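Local coordinates for tRNA (Guanine-N(1)-)-methyltransferase (Aquifex aeolicus, PDB 1OY5), which probably methylates guanosine-37 of various tRNAs at N1, taking the methyl group from S-adenosyl-L-methionine and working as a homodimer, at residues 4-8 with 34-38; 12-18 with 143-147; 41-46 with 73-77; 67-71 with 123-127; 83-89 with 107-113. One frame throughout, in Å; residues are numbered along the deposited sequence.

Interactions 1 and 5 belong to the same parallel sheet, whose order is 36-42, 6-12, 109-114, 85-89, 130-131; their centres lie 13 Å apart, and Arg7 O to Ile110 N at 3.0 Å joins them. Helix 143-155 covers one face of the sheet and takes part in interaction 2; its Val145 CG1 comes within 3.1 Å of Thr89 CG2 of interaction 5. On the other face lies helix 67-81, used by interactions 3 and 4, whose centres are 11 Å apart. The likely S-adenosyl-L-methionine site is near the C-terminal strand ends: the side chains of Thr89, Glu143 and Ile70 lie about 5, 6 and 7 Å from Gly115. Interactions 2, 3 and 4 also reach the second subunit.

Interaction 1. Residues 4-8 with 34-38; sequences NPLRF and GKVEV
Two parallel strands, 6-8 and 36-38, run side by side with axes 4.7 Å apart and 11° between their directions, paired Leu6 with Val36, Arg7 with Glu37 and Phe8 with Val38. Pro5, after a cis peptide bond, precedes the strand and rests its CB 3.3 Å from the O of Gly34, which ends helix 25-33 in a Schellman motif with positive phi. Leu6 then enters the sheet: its N makes a weak hydrogen bond to Lys35 O (3.1 Å), while its O accepts from Glu37 N (3.0 Å). Arg7 (chi1 m, chi2 and chi3 t) turns to the same face as Glu37 (chi1 m, chi2 t), and NE of Arg7 meets OE1 of Glu37 at 2.8 Å in a salt bridge; that OE1 also bonds the hydroxyl of Tyr39. Phe8 N closes the series on Glu37 O at 2.8 Å. On the other face Leu6, Phe8, Val36 and Val38 lie together, Phe8 CD2 4.4 Å from Val38 CG2, with Leu6, Phe8 and Val36 touching helix 143-155. This is the pair at one edge of the chain's parallel alpha/beta sheet, and its chemistry is split by face: an ion pair on one, hydrocarbon beneath helices on the other.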
# COMPACT_ATOMS: atom_id res chain seq x y z
N ASN A 4 -4.50 -18.94 20.44
CA ASN A 4 -4.34 -17.47 20.61
C ASN A 4 -3.09 -16.95 19.85
O ASN A 4 -2.18 -17.73 19.68
CB ASN A 4 -4.19 -17.22 22.12
CG ASN A 4 -5.33 -17.85 22.94
OD1 ASN A 4 -6.40 -17.24 23.08
ND2 ASN A 4 -5.12 -19.06 23.48
N PRO A 5 -3.00 -15.80 19.23
CA PRO A 5 -3.53 -14.63 18.53
C PRO A 5 -2.28 -14.00 17.93
O PRO A 5 -1.45 -13.50 18.74
CB PRO A 5 -4.09 -13.71 19.63
CG PRO A 5 -3.38 -14.02 20.78
CD PRO A 5 -3.16 -15.46 20.65
N LEU A 6 -2.08 -14.07 16.61
CA LEU A 6 -0.90 -13.40 16.00
C LEU A 6 -0.82 -11.90 16.40
O LEU A 6 -1.76 -11.15 16.24
CB LEU A 6 -0.91 -13.53 14.48
CG LEU A 6 0.05 -12.68 13.66
CD1 LEU A 6 1.41 -12.87 14.06
CD2 LEU A 6 -0.05 -13.03 12.20
N ARG A 7 0.30 -11.50 16.97
CA ARG A 7 0.45 -10.12 17.44
C ARG A 7 1.42 -9.27 16.57
O ARG A 7 2.54 -9.70 16.27
CB ARG A 7 0.99 -10.13 18.87
CG ARG A 7 0.08 -10.69 19.90
CD ARG A 7 0.47 -10.25 21.29
NE ARG A 7 -0.49 -10.64 22.32
CZ ARG A 7 -0.69 -11.89 22.73
NH1 ARG A 7 -0.05 -12.91 22.18
NH2 ARG A 7 -1.58 -12.14 23.70
N PHE A 8 0.97 -8.08 16.18
CA PHE A 8 1.76 -7.13 15.42
C PHE A 8 2.16 -5.97 16.28
O PHE A 8 1.40 -5.53 17.16
CB PHE A 8 0.96 -6.54 14.25
CG PHE A 8 0.83 -7.46 13.08
CD1 PHE A 8 1.89 -7.69 12.22
CD2 PHE A 8 -0.38 -8.12 12.84
CE1 PHE A 8 1.76 -8.57 11.13
CE2 PHE A 8 -0.53 -8.98 11.73
CZ PHE A 8 0.54 -9.20 10.88
N GLY A 34 -10.25 -12.41 17.94
CA GLY A 34 -9.12 -12.83 18.74
C GLY A 34 -8.04 -13.52 17.94
O GLY A 34 -7.18 -14.15 18.51
N LYS A 35 -8.03 -13.36 16.62
CA LYS A 35 -7.04 -14.01 15.78
C LYS A 35 -5.87 -13.11 15.61
O LYS A 35 -4.79 -13.54 15.26
CB LYS A 35 -7.63 -14.36 14.40
CG LYS A 35 -8.90 -15.20 14.50
CD LYS A 35 -8.78 -16.25 15.58
CE LYS A 35 -9.96 -17.23 15.63
NZ LYS A 35 -9.49 -18.54 16.22
N VAL A 36 -6.05 -11.83 15.81
CA VAL A 36 -4.91 -10.94 15.73
C VAL A 36 -5.05 -9.80 16.67
O VAL A 36 -6.14 -9.48 17.13
CB VAL A 36 -4.70 -10.38 14.36
CG1 VAL A 36 -4.69 -11.49 13.34
CG2 VAL A 36 -5.80 -9.42 14.06
N GLU A 37 -3.89 -9.23 16.97
CA GLU A 37 -3.77 -8.03 17.76
C GLU A 37 -2.73 -7.13 17.08
O GLU A 37 -1.71 -7.58 16.57
CB GLU A 37 -3.35 -8.34 19.18
CG GLU A 37 -4.44 -8.97 20.03
CD GLU A 37 -3.89 -9.40 21.38
OE1 GLU A 37 -2.70 -9.11 21.67
OE2 GLU A 37 -4.60 -10.11 22.11
N VAL A 38 -3.01 -5.84 17.09
CA VAL A 38 -2.22 -4.83 16.43
C VAL A 38 -1.90 -3.79 17.44
O VAL A 38 -2.77 -3.06 17.88
CB VAL A 38 -3.05 -4.15 15.29
CG1 VAL A 38 -2.31 -2.96 14.72
CG2 VAL A 38 -3.35 -5.12 14.22

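Interaction 2. Residues 12-18 with 143-147; sequences TIFPHII and EIVAL
One polar bond and a small apolar cluster hold the N-terminal turn of helix 143-155 against residues 12-18, which pass from the end of strand 6-12 through Ile13 and Phe14 into helix 15-21. The closest CA pairs are Ile18 to Leu147, 7.0 Å, and Thr12 to Glu143, 7.2 Å. Thr12 (chi1 t) donates from OG1 to Glu143 OE1 at 2.6 Å, and the same OG1 accepts from Phe14 N at 2.7 Å, forming an ST turn where the chain leaves the strand. Glu143 reaches over with chi1 m and chi2 p; its OE2 is in a salt bridge with Arg116. The setting is consistent with the edge of the cofactor site of this SPOUT-clan methyltransferase: Gly115, a probable S-adenosyl-L-methionine ligand, is about 6 Å from the Glu143 side chain. Packing comes from Leu147 (chi1 m, chi2 t), whose CD1 lies 4.0 Å from Ile17 CG2 and whose CD2 lies 3.7 Å from Ile18 CD1. Phe14 and Ile17 also meet Tyr24 of the second subunit.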
# COMPACT_ATOMS: atom_id res chain seq x y z
N THR A 12 6.15 3.46 14.60
CA THR A 12 5.80 4.56 13.73
C THR A 12 5.67 5.84 14.52
O THR A 12 5.38 5.81 15.71
CB THR A 12 4.47 4.28 13.06
OG1 THR A 12 3.96 5.47 12.48
CG2 THR A 12 3.42 3.99 14.07
N ILE A 13 5.85 6.96 13.84
CA ILE A 13 5.65 8.27 14.43
C ILE A 13 4.21 8.69 14.19
O ILE A 13 3.81 9.73 14.68
CB ILE A 13 6.66 9.32 13.87
CG1 ILE A 13 6.48 9.56 12.38
CG2 ILE A 13 8.08 8.85 14.10
CD1 ILE A 13 7.36 10.68 11.86
N PHE A 14 3.44 7.87 13.48
CA PHE A 14 2.01 8.13 13.22
C PHE A 14 1.16 6.91 13.69
O PHE A 14 0.50 6.20 12.92
CB PHE A 14 1.73 8.46 11.76
CG PHE A 14 2.48 9.68 11.24
CD1 PHE A 14 2.36 10.92 11.86
CD2 PHE A 14 3.30 9.59 10.09
CE1 PHE A 14 3.07 11.98 11.39
CE2 PHE A 14 3.99 10.68 9.62
CZ PHE A 14 3.89 11.84 10.25
N PRO A 15 1.17 6.69 14.99
CA PRO A 15 0.39 5.60 15.57
C PRO A 15 -1.04 5.61 15.07
O PRO A 15 -1.53 4.57 14.70
CB PRO A 15 0.39 5.91 17.10
CG PRO A 15 1.43 7.05 17.34
CD PRO A 15 1.91 7.49 16.00
N HIS A 16 -1.71 6.75 15.10
CA HIS A 16 -3.14 6.81 14.80
C HIS A 16 -3.51 6.31 13.44
O HIS A 16 -4.59 5.85 13.24
CB HIS A 16 -3.69 8.23 15.08
CG HIS A 16 -3.59 8.59 16.54
ND1 HIS A 16 -4.41 9.52 17.15
CD2 HIS A 16 -2.75 8.14 17.51
CE1 HIS A 16 -4.09 9.62 18.43
NE2 HIS A 16 -3.07 8.81 18.67
N ILE A 17 -2.59 6.36 12.49
CA ILE A 17 -2.87 5.80 11.18
C ILE A 17 -3.14 4.32 11.34
O ILE A 17 -4.08 3.80 10.75
CB ILE A 17 -1.73 6.06 10.20
CG1 ILE A 17 -1.77 7.50 9.72
CG2 ILE A 17 -1.88 5.18 9.01
CD1 ILE A 17 -0.45 8.01 9.18
N ILE A 18 -2.35 3.64 12.15
CA ILE A 18 -2.50 2.21 12.35
C ILE A 18 -3.77 1.90 13.17
O ILE A 18 -4.55 1.02 12.83
CB ILE A 18 -1.26 1.68 13.03
CG1 ILE A 18 -0.01 2.23 12.36
CG2 ILE A 18 -1.27 0.14 13.06
CD1 ILE A 18 0.15 1.84 10.97
N GLU A 143 4.20 3.37 6.70
CA GLU A 143 2.91 3.08 7.30
C GLU A 143 1.99 2.27 6.37
O GLU A 143 1.41 1.30 6.75
CB GLU A 143 2.22 4.38 7.72
CG GLU A 143 2.72 4.93 9.00
CD GLU A 143 4.09 5.59 8.94
OE1 GLU A 143 4.63 5.87 10.02
OE2 GLU A 143 4.64 5.88 7.87
N ILE A 144 1.83 2.75 5.15
CA ILE A 144 0.98 2.11 4.16
C ILE A 144 1.40 0.67 3.84
O ILE A 144 0.57 -0.17 3.49
CB ILE A 144 1.02 2.99 2.86
CG1 ILE A 144 0.12 4.20 3.03
CG2 ILE A 144 0.57 2.24 1.68
CD1 ILE A 144 0.37 5.29 1.98
N VAL A 145 2.69 0.38 3.95
CA VAL A 145 3.20 -0.94 3.64
C VAL A 145 2.97 -1.82 4.83
O VAL A 145 2.70 -3.03 4.70
CB VAL A 145 4.67 -0.90 3.23
CG1 VAL A 145 5.25 -2.29 3.19
CG2 VAL A 145 4.79 -0.22 1.84
N ALA A 146 3.04 -1.21 5.99
CA ALA A 146 2.78 -1.95 7.21
C ALA A 146 1.33 -2.40 7.21
O ALA A 146 1.03 -3.55 7.57
CB ALA A 146 3.06 -1.08 8.44
N LEU A 147 0.43 -1.51 6.81
CA LEU A 147 -0.98 -1.82 6.85
C LEU A 147 -1.28 -2.94 5.83
O LEU A 147 -1.96 -3.93 6.14
CB LEU A 147 -1.82 -0.58 6.64
CG LEU A 147 -1.81 0.53 7.72
CD1 LEU A 147 -2.63 1.72 7.24
CD2 LEU A 147 -2.37 0.05 9.02

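Interaction 3. Residues 41-46 with 73-77; sequences IDLREF and AYDYV
Strand 36-42 ends at Ile41 and Asp42, and the chain turns at once into a 3-10 segment, 43-46, with Glu45 N bonded to Asp42 O and Phe46 N to Leu43 O, both at 3.0 Å. Facing it is one turn of helix 67-81, residues 73-77, where Val77 N bonds to Ala73 O at 3.0 Å. The backbones come nearest at Phe46 and Ala73, whose CA atoms are 6.0 Å apart. Phe46 (chi1 m, chi2 -90°) is the main side chain of the contact. Ala73 CA sits over its ring face, 4.0 Å from the centroid in a CH-pi contact, and Phe46 CE1 lies 3.5 Å from Tyr76 CB. With Tyr76 at chi1 t, the edge of the Phe46 ring points at the face of the tyrosine, a T-shaped pair with centroids 5.1 Å apart and planes at 64°. Ile41, chi1 and chi2 both m, fills in beside them: its CG2 is 4.4 Å from Ala73 CB, its CD1 4.4 Å from Tyr76 CE1. Away from the helix, Asp42 OD2 takes Arg44 NE at 2.8 Å in a salt bridge. No hydrogen bond crosses between 41-46 and 73-77; a sheet strand's exit and a covering helix meet purely through aromatic and aliphatic contact.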
# COMPACT_ATOMS: atom_id res chain seq x y z
N ILE A 41 3.03 1.37 18.08
CA ILE A 41 4.01 1.79 19.08
C ILE A 41 4.54 3.13 18.60
O ILE A 41 5.13 3.25 17.55
CB ILE A 41 5.17 0.75 19.22
CG1 ILE A 41 4.66 -0.68 19.36
CG2 ILE A 41 6.01 1.09 20.41
CD1 ILE A 41 4.06 -1.01 20.71
N ASP A 42 4.23 4.14 19.37
CA ASP A 42 4.63 5.49 19.11
C ASP A 42 6.12 5.72 19.36
O ASP A 42 6.58 5.69 20.53
CB ASP A 42 3.87 6.37 20.02
CG ASP A 42 3.80 7.74 19.55
OD1 ASP A 42 2.81 8.39 20.00
OD2 ASP A 42 4.64 8.25 18.75
N LEU A 43 6.86 5.95 18.27
CA LEU A 43 8.32 6.16 18.36
C LEU A 43 8.72 7.28 19.31
O LEU A 43 9.72 7.19 20.02
CB LEU A 43 8.96 6.47 17.02
CG LEU A 43 9.67 5.29 16.41
CD1 LEU A 43 10.19 5.72 15.04
CD2 LEU A 43 10.82 4.79 17.30
N ARG A 44 7.92 8.32 19.28
CA ARG A 44 8.14 9.44 20.12
C ARG A 44 8.15 9.11 21.62
O ARG A 44 8.94 9.70 22.34
CB ARG A 44 7.13 10.53 19.77
CG ARG A 44 7.30 11.01 18.31
CD ARG A 44 6.07 11.69 17.71
NE ARG A 44 4.86 10.85 17.80
CZ ARG A 44 3.64 11.36 17.84
NH1 ARG A 44 3.46 12.69 17.75
NH2 ARG A 44 2.59 10.58 17.97
N GLU A 45 7.33 8.16 22.07
CA GLU A 45 7.25 7.83 23.49
C GLU A 45 8.45 7.07 23.89
O GLU A 45 8.65 6.83 25.07
CB GLU A 45 6.04 7.01 23.89
CG GLU A 45 4.74 7.40 23.29
CD GLU A 45 3.99 8.42 24.07
OE1 GLU A 45 4.43 9.59 24.21
OE2 GLU A 45 2.88 8.06 24.53
N PHE A 46 9.25 6.67 22.93
CA PHE A 46 10.46 5.91 23.24
C PHE A 46 11.71 6.65 22.91
O PHE A 46 12.75 6.05 22.95
CB PHE A 46 10.49 4.59 22.49
CG PHE A 46 9.56 3.59 23.05
CD1 PHE A 46 9.97 2.72 24.03
CD2 PHE A 46 8.25 3.52 22.59
CE1 PHE A 46 9.10 1.79 24.59
CE2 PHE A 46 7.35 2.59 23.13
CZ PHE A 46 7.81 1.71 24.16
N ALA A 73 12.25 0.82 21.61
CA ALA A 73 10.96 0.23 21.33
C ALA A 73 11.05 -1.31 21.19
O ALA A 73 10.19 -2.05 21.69
CB ALA A 73 10.38 0.83 20.10
N TYR A 74 12.08 -1.75 20.47
CA TYR A 74 12.38 -3.16 20.27
C TYR A 74 12.53 -3.84 21.63
O TYR A 74 11.85 -4.82 21.92
CB TYR A 74 13.64 -3.30 19.40
CG TYR A 74 14.16 -4.72 19.21
CD1 TYR A 74 15.26 -5.16 19.93
CD2 TYR A 74 13.59 -5.59 18.32
CE1 TYR A 74 15.77 -6.43 19.79
CE2 TYR A 74 14.08 -6.88 18.15
CZ TYR A 74 15.18 -7.28 18.91
OH TYR A 74 15.69 -8.54 18.82
N ASP A 75 13.42 -3.28 22.47
CA ASP A 75 13.66 -3.78 23.81
C ASP A 75 12.37 -3.95 24.57
O ASP A 75 12.13 -5.00 25.14
CB ASP A 75 14.60 -2.86 24.60
CG ASP A 75 16.04 -2.92 24.11
OD1 ASP A 75 16.88 -2.12 24.58
OD2 ASP A 75 16.42 -3.73 23.23
N TYR A 76 11.54 -2.92 24.58
CA TYR A 76 10.26 -2.96 25.27
C TYR A 76 9.42 -4.15 24.77
O TYR A 76 8.93 -4.92 25.58
CB TYR A 76 9.52 -1.62 25.07
CG TYR A 76 8.04 -1.60 25.37
CD1 TYR A 76 7.12 -1.90 24.39
CD2 TYR A 76 7.58 -1.20 26.61
CE1 TYR A 76 5.77 -1.84 24.65
CE2 TYR A 76 6.25 -1.15 26.88
CZ TYR A 76 5.33 -1.47 25.89
OH TYR A 76 3.94 -1.44 26.12
N VAL A 77 9.33 -4.33 23.47
CA VAL A 77 8.55 -5.43 22.89
C VAL A 77 9.08 -6.78 23.38
O VAL A 77 8.31 -7.65 23.82
CB VAL A 77 8.56 -5.39 21.34
CG1 VAL A 77 7.75 -6.51 20.77
CG2 VAL A 77 8.03 -4.05 20.82

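Interaction 4. Residues 67-71 with 123-127; sequences PEPIY and RVKKI
Tyr71 is the bump here, and the short 3-10 segment 123-126 with Ile127 behind it makes the hollow. The tyrosine stands in the first turns of helix 67-81, where its N bonds to Pro67 O at 2.9 Å; its chi1 of -97° swings the ring over to the other segment. Val124 and Ile127 bound the space it enters. Tyr71 CE2 lies 3.9 Å from Val124 CA, Tyr71 CE1 lies 3.6 Å from Ile127 CG2, and Ile127 CD1 (chi1 p, chi2 t) lies over one ring face in a CH-pi contact, 4.3 Å from the centroid. At the far end of the hollow the hydroxyl donates to a backbone carbonyl, Tyr71 OH to Arg123 O at 2.6 Å, with Lys126 CB 3.6 Å from the same OH. Within the turn, Ile127 N bonds to Val124 O at 3.0 Å. This joins the start of helix 67-81 to the connection between strands 109-114 and 130-131; Ile70 and Val124 both pack on Ile113 of the sheet. Val124 (chi1 t) is a second bump: CG1 is 3.9 Å from Ile70 CG2 and CG2 is 4.1 Å from Pro67 CA, the backbones being nearest at Pro67 and Val124, CA atoms 5.9 Å apart. Pro67 CG lies over the guanidinium of Arg123, 3.4 Å from NH2. That guanidinium is in a salt bridge with Asp121 and also bonds Pro185 O of the second subunit.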
# COMPACT_ATOMS: atom_id res chain seq x y z
N PRO A 67 18.62 5.68 15.78
CA PRO A 67 18.65 4.31 16.34
C PRO A 67 18.05 4.14 17.73
O PRO A 67 17.35 3.15 18.00
CB PRO A 67 20.14 3.99 16.40
CG PRO A 67 20.80 5.04 15.55
CD PRO A 67 19.97 6.25 15.64
N GLU A 68 18.31 5.09 18.62
CA GLU A 68 17.93 4.88 20.02
C GLU A 68 16.48 4.48 20.21
O GLU A 68 16.20 3.50 20.84
CB GLU A 68 18.22 6.12 20.86
CG GLU A 68 19.67 6.52 20.83
CD GLU A 68 19.97 7.60 19.81
OE1 GLU A 68 20.45 8.67 20.19
OE2 GLU A 68 19.69 7.36 18.63
N PRO A 69 15.56 5.29 19.69
CA PRO A 69 14.13 5.10 19.94
C PRO A 69 13.62 3.78 19.39
O PRO A 69 12.81 3.10 20.02
CB PRO A 69 13.49 6.30 19.25
CG PRO A 69 14.57 7.26 19.09
CD PRO A 69 15.83 6.49 18.87
N ILE A 70 14.10 3.41 18.21
CA ILE A 70 13.74 2.11 17.65
C ILE A 70 14.31 0.96 18.49
O ILE A 70 13.66 -0.04 18.69
CB ILE A 70 14.20 2.02 16.19
CG1 ILE A 70 13.37 2.98 15.33
CG2 ILE A 70 14.10 0.57 15.67
CD1 ILE A 70 13.89 3.06 13.95
N TYR A 71 15.54 1.10 18.98
CA TYR A 71 16.14 0.03 19.80
C TYR A 71 15.40 -0.09 21.15
O TYR A 71 15.12 -1.17 21.64
CB TYR A 71 17.63 0.27 20.02
CG TYR A 71 18.49 -0.50 19.06
CD1 TYR A 71 18.73 -1.86 19.25
CD2 TYR A 71 19.06 0.11 17.95
CE1 TYR A 71 19.52 -2.58 18.37
CE2 TYR A 71 19.85 -0.61 17.07
CZ TYR A 71 20.07 -1.95 17.30
OH TYR A 71 20.85 -2.65 16.42
N ARG A 123 22.35 1.06 11.64
CA ARG A 123 22.61 0.22 12.80
C ARG A 123 21.35 -0.50 13.33
O ARG A 123 21.42 -1.40 14.18
CB ARG A 123 23.27 1.05 13.89
CG ARG A 123 24.66 1.53 13.52
CD ARG A 123 25.16 2.69 14.38
NE ARG A 123 24.41 3.92 14.13
CZ ARG A 123 24.58 5.07 14.79
NH1 ARG A 123 25.48 5.17 15.76
NH2 ARG A 123 23.86 6.13 14.48
N VAL A 124 20.20 -0.09 12.83
CA VAL A 124 18.96 -0.71 13.24
C VAL A 124 18.88 -2.07 12.59
O VAL A 124 18.25 -2.99 13.13
CB VAL A 124 17.78 0.13 12.79
CG1 VAL A 124 16.50 -0.64 12.83
CG2 VAL A 124 17.70 1.38 13.66
N LYS A 125 19.54 -2.17 11.44
CA LYS A 125 19.53 -3.39 10.64
C LYS A 125 20.00 -4.63 11.39
O LYS A 125 19.67 -5.72 11.00
CB LYS A 125 20.38 -3.19 9.39
CG LYS A 125 19.77 -2.23 8.36
CD LYS A 125 18.38 -2.65 7.94
CE LYS A 125 18.00 -2.04 6.59
NZ LYS A 125 18.32 -0.61 6.46
N LYS A 126 20.73 -4.48 12.48
CA LYS A 126 21.21 -5.62 13.23
C LYS A 126 20.09 -6.41 13.88
O LYS A 126 20.28 -7.56 14.24
CB LYS A 126 22.21 -5.19 14.29
CG LYS A 126 23.41 -4.44 13.73
CD LYS A 126 24.30 -5.32 12.86
CE LYS A 126 23.91 -5.28 11.38
NZ LYS A 126 24.25 -3.98 10.69
N ILE A 127 18.93 -5.80 14.08
CA ILE A 127 17.84 -6.53 14.70
C ILE A 127 16.71 -6.67 13.73
O ILE A 127 15.61 -7.03 14.14
CB ILE A 127 17.29 -5.79 15.93
CG1 ILE A 127 16.66 -4.44 15.51
CG2 ILE A 127 18.39 -5.65 16.97
CD1 ILE A 127 16.07 -3.62 16.60

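Interaction 5. Residues 83-89 with 107-113; sequences KPFVLIT and KERIMII
Five backbone hydrogen bonds zip strand 85-89 to strand 109-113 in parallel: Phe85 N to Arg109 O (2.9 Å), Met111 N to Phe85 O (3.1 Å), Leu87 N to Met111 O (2.7 Å), Ile113 N to Leu87 O (2.7 Å) and Thr89 N to Ile113 O (3.2 Å). The pairs are Phe85 with Ile110, Val86 with Met111, Leu87 with Ile112 and Ile88 with Ile113; the axes close to 4.5 Å and cross at -25°. Just before strand 109-113, Lys107 lays its side chain over the face of the Phe85 ring (chi1 t): NZ stands 3.8 Å from the centroid, a cation-pi contact, with Lys107 CE at 3.5 Å. Together with helix 98-105 the strands make a beta-alpha-beta crossover in the middle of the sheet. On the face of Val86 and Ile88, Val86 CG1 is 3.7 Å from Ile113 CD1 and Ile88 CG1 is 4.1 Å from Ile113 CB; at its near end Pro84 CB rests 3.7 Å from Met111 CB, beneath helix 67-81. The opposite face has Leu87 CD2 4.2 Å from Ile112 CG1 and Thr89 CG2 4.0 Å from Ile112 CG2, where Ile112 and Thr89 also touch helix 143-155.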
# COMPACT_ATOMS: atom_id res chain seq x y z
N LYS A 83 10.25 -11.82 21.87
CA LYS A 83 11.09 -11.38 20.78
C LYS A 83 10.33 -11.47 19.52
O LYS A 83 9.74 -12.48 19.26
CB LYS A 83 12.27 -12.32 20.68
CG LYS A 83 13.31 -11.93 19.71
CD LYS A 83 14.38 -12.99 19.78
CE LYS A 83 15.57 -12.67 18.95
NZ LYS A 83 15.41 -13.40 17.69
N PRO A 84 10.28 -10.39 18.76
CA PRO A 84 9.59 -10.37 17.49
C PRO A 84 10.43 -10.64 16.27
O PRO A 84 11.61 -10.27 16.20
CB PRO A 84 9.11 -8.94 17.44
CG PRO A 84 10.20 -8.23 18.00
CD PRO A 84 10.78 -9.05 19.11
N PHE A 85 9.79 -11.23 15.27
CA PHE A 85 10.40 -11.36 13.97
C PHE A 85 10.36 -9.94 13.43
O PHE A 85 9.29 -9.35 13.34
CB PHE A 85 9.55 -12.29 13.12
CG PHE A 85 10.04 -12.45 11.74
CD1 PHE A 85 9.49 -11.68 10.73
CD2 PHE A 85 11.05 -13.34 11.44
CE1 PHE A 85 9.94 -11.83 9.44
CE2 PHE A 85 11.50 -13.51 10.14
CZ PHE A 85 10.94 -12.77 9.14
N VAL A 86 11.50 -9.34 13.10
CA VAL A 86 11.49 -7.94 12.76
C VAL A 86 11.48 -7.65 11.27
O VAL A 86 12.38 -8.05 10.53
CB VAL A 86 12.67 -7.17 13.44
CG1 VAL A 86 12.63 -5.67 13.08
CG2 VAL A 86 12.62 -7.36 14.94
N LEU A 87 10.47 -6.88 10.87
CA LEU A 87 10.28 -6.50 9.48
C LEU A 87 10.34 -4.97 9.37
O LEU A 87 9.84 -4.24 10.24
CB LEU A 87 8.94 -7.04 9.06
CG LEU A 87 8.34 -6.82 7.69
CD1 LEU A 87 9.27 -7.34 6.61
CD2 LEU A 87 7.03 -7.57 7.68
N ILE A 88 11.00 -4.49 8.31
CA ILE A 88 11.18 -3.07 8.05
C ILE A 88 10.68 -2.78 6.68
O ILE A 88 10.99 -3.50 5.74
CB ILE A 88 12.67 -2.65 8.21
CG1 ILE A 88 12.86 -1.14 8.10
CG2 ILE A 88 13.55 -3.32 7.18
CD1 ILE A 88 14.11 -0.62 8.86
N THR A 89 9.84 -1.76 6.57
CA THR A 89 9.35 -1.23 5.32
C THR A 89 9.94 0.15 5.21
O THR A 89 9.64 1.03 6.05
CB THR A 89 7.85 -1.03 5.35
OG1 THR A 89 7.53 -0.12 6.41
CG2 THR A 89 7.10 -2.30 5.72
N LYS A 107 3.66 -16.93 11.80
CA LYS A 107 4.38 -16.38 12.95
C LYS A 107 3.49 -16.01 14.13
O LYS A 107 2.28 -16.13 14.06
CB LYS A 107 5.23 -15.20 12.51
CG LYS A 107 6.23 -15.68 11.53
CD LYS A 107 7.32 -14.71 11.35
CE LYS A 107 8.51 -15.41 10.69
NZ LYS A 107 8.23 -15.47 9.29
N GLU A 108 4.13 -15.65 15.23
CA GLU A 108 3.43 -15.35 16.47
C GLU A 108 3.60 -13.90 16.84
O GLU A 108 2.69 -13.29 17.39
CB GLU A 108 3.98 -16.21 17.64
CG GLU A 108 3.51 -17.67 17.64
CD GLU A 108 4.17 -18.53 18.70
OE1 GLU A 108 3.52 -19.46 19.20
OE2 GLU A 108 5.35 -18.31 19.05
N ARG A 109 4.79 -13.36 16.55
CA ARG A 109 5.11 -11.97 16.84
C ARG A 109 5.86 -11.28 15.73
O ARG A 109 6.94 -11.67 15.33
CB ARG A 109 5.95 -11.90 18.13
CG ARG A 109 5.15 -11.91 19.37
CD ARG A 109 5.93 -12.46 20.53
NE ARG A 109 5.89 -13.91 20.50
CZ ARG A 109 6.94 -14.67 20.35
NH1 ARG A 109 8.14 -14.12 20.24
NH2 ARG A 109 6.79 -15.99 20.29
N ILE A 110 5.30 -10.20 15.25
CA ILE A 110 5.91 -9.45 14.17
C ILE A 110 5.96 -8.00 14.58
O ILE A 110 5.00 -7.45 15.09
CB ILE A 110 5.12 -9.63 12.89
CG1 ILE A 110 5.09 -11.10 12.53
CG2 ILE A 110 5.75 -8.88 11.79
CD1 ILE A 110 4.25 -11.42 11.37
N MET A 111 7.13 -7.41 14.40
CA MET A 111 7.33 -6.01 14.65
C MET A 111 7.69 -5.44 13.30
O MET A 111 8.55 -6.00 12.61
CB MET A 111 8.48 -5.81 15.64
CG MET A 111 9.07 -4.40 15.63
SD MET A 111 10.34 -4.13 16.84
CE MET A 111 9.46 -3.89 18.11
N ILE A 112 7.03 -4.37 12.92
CA ILE A 112 7.27 -3.71 11.65
C ILE A 112 7.74 -2.30 11.93
O ILE A 112 7.04 -1.52 12.53
CB ILE A 112 5.99 -3.64 10.83
CG1 ILE A 112 5.44 -5.03 10.57
CG2 ILE A 112 6.25 -2.95 9.53
CD1 ILE A 112 4.05 -4.98 9.97
N ILE A 113 8.95 -2.00 11.49
CA ILE A 113 9.54 -0.69 11.70
C ILE A 113 9.18 0.13 10.48
O ILE A 113 9.63 -0.20 9.40
CB ILE A 113 11.08 -0.81 11.81
CG1 ILE A 113 11.46 -1.71 12.99
CG2 ILE A 113 11.70 0.55 12.04
CD1 ILE A 113 12.90 -1.98 13.11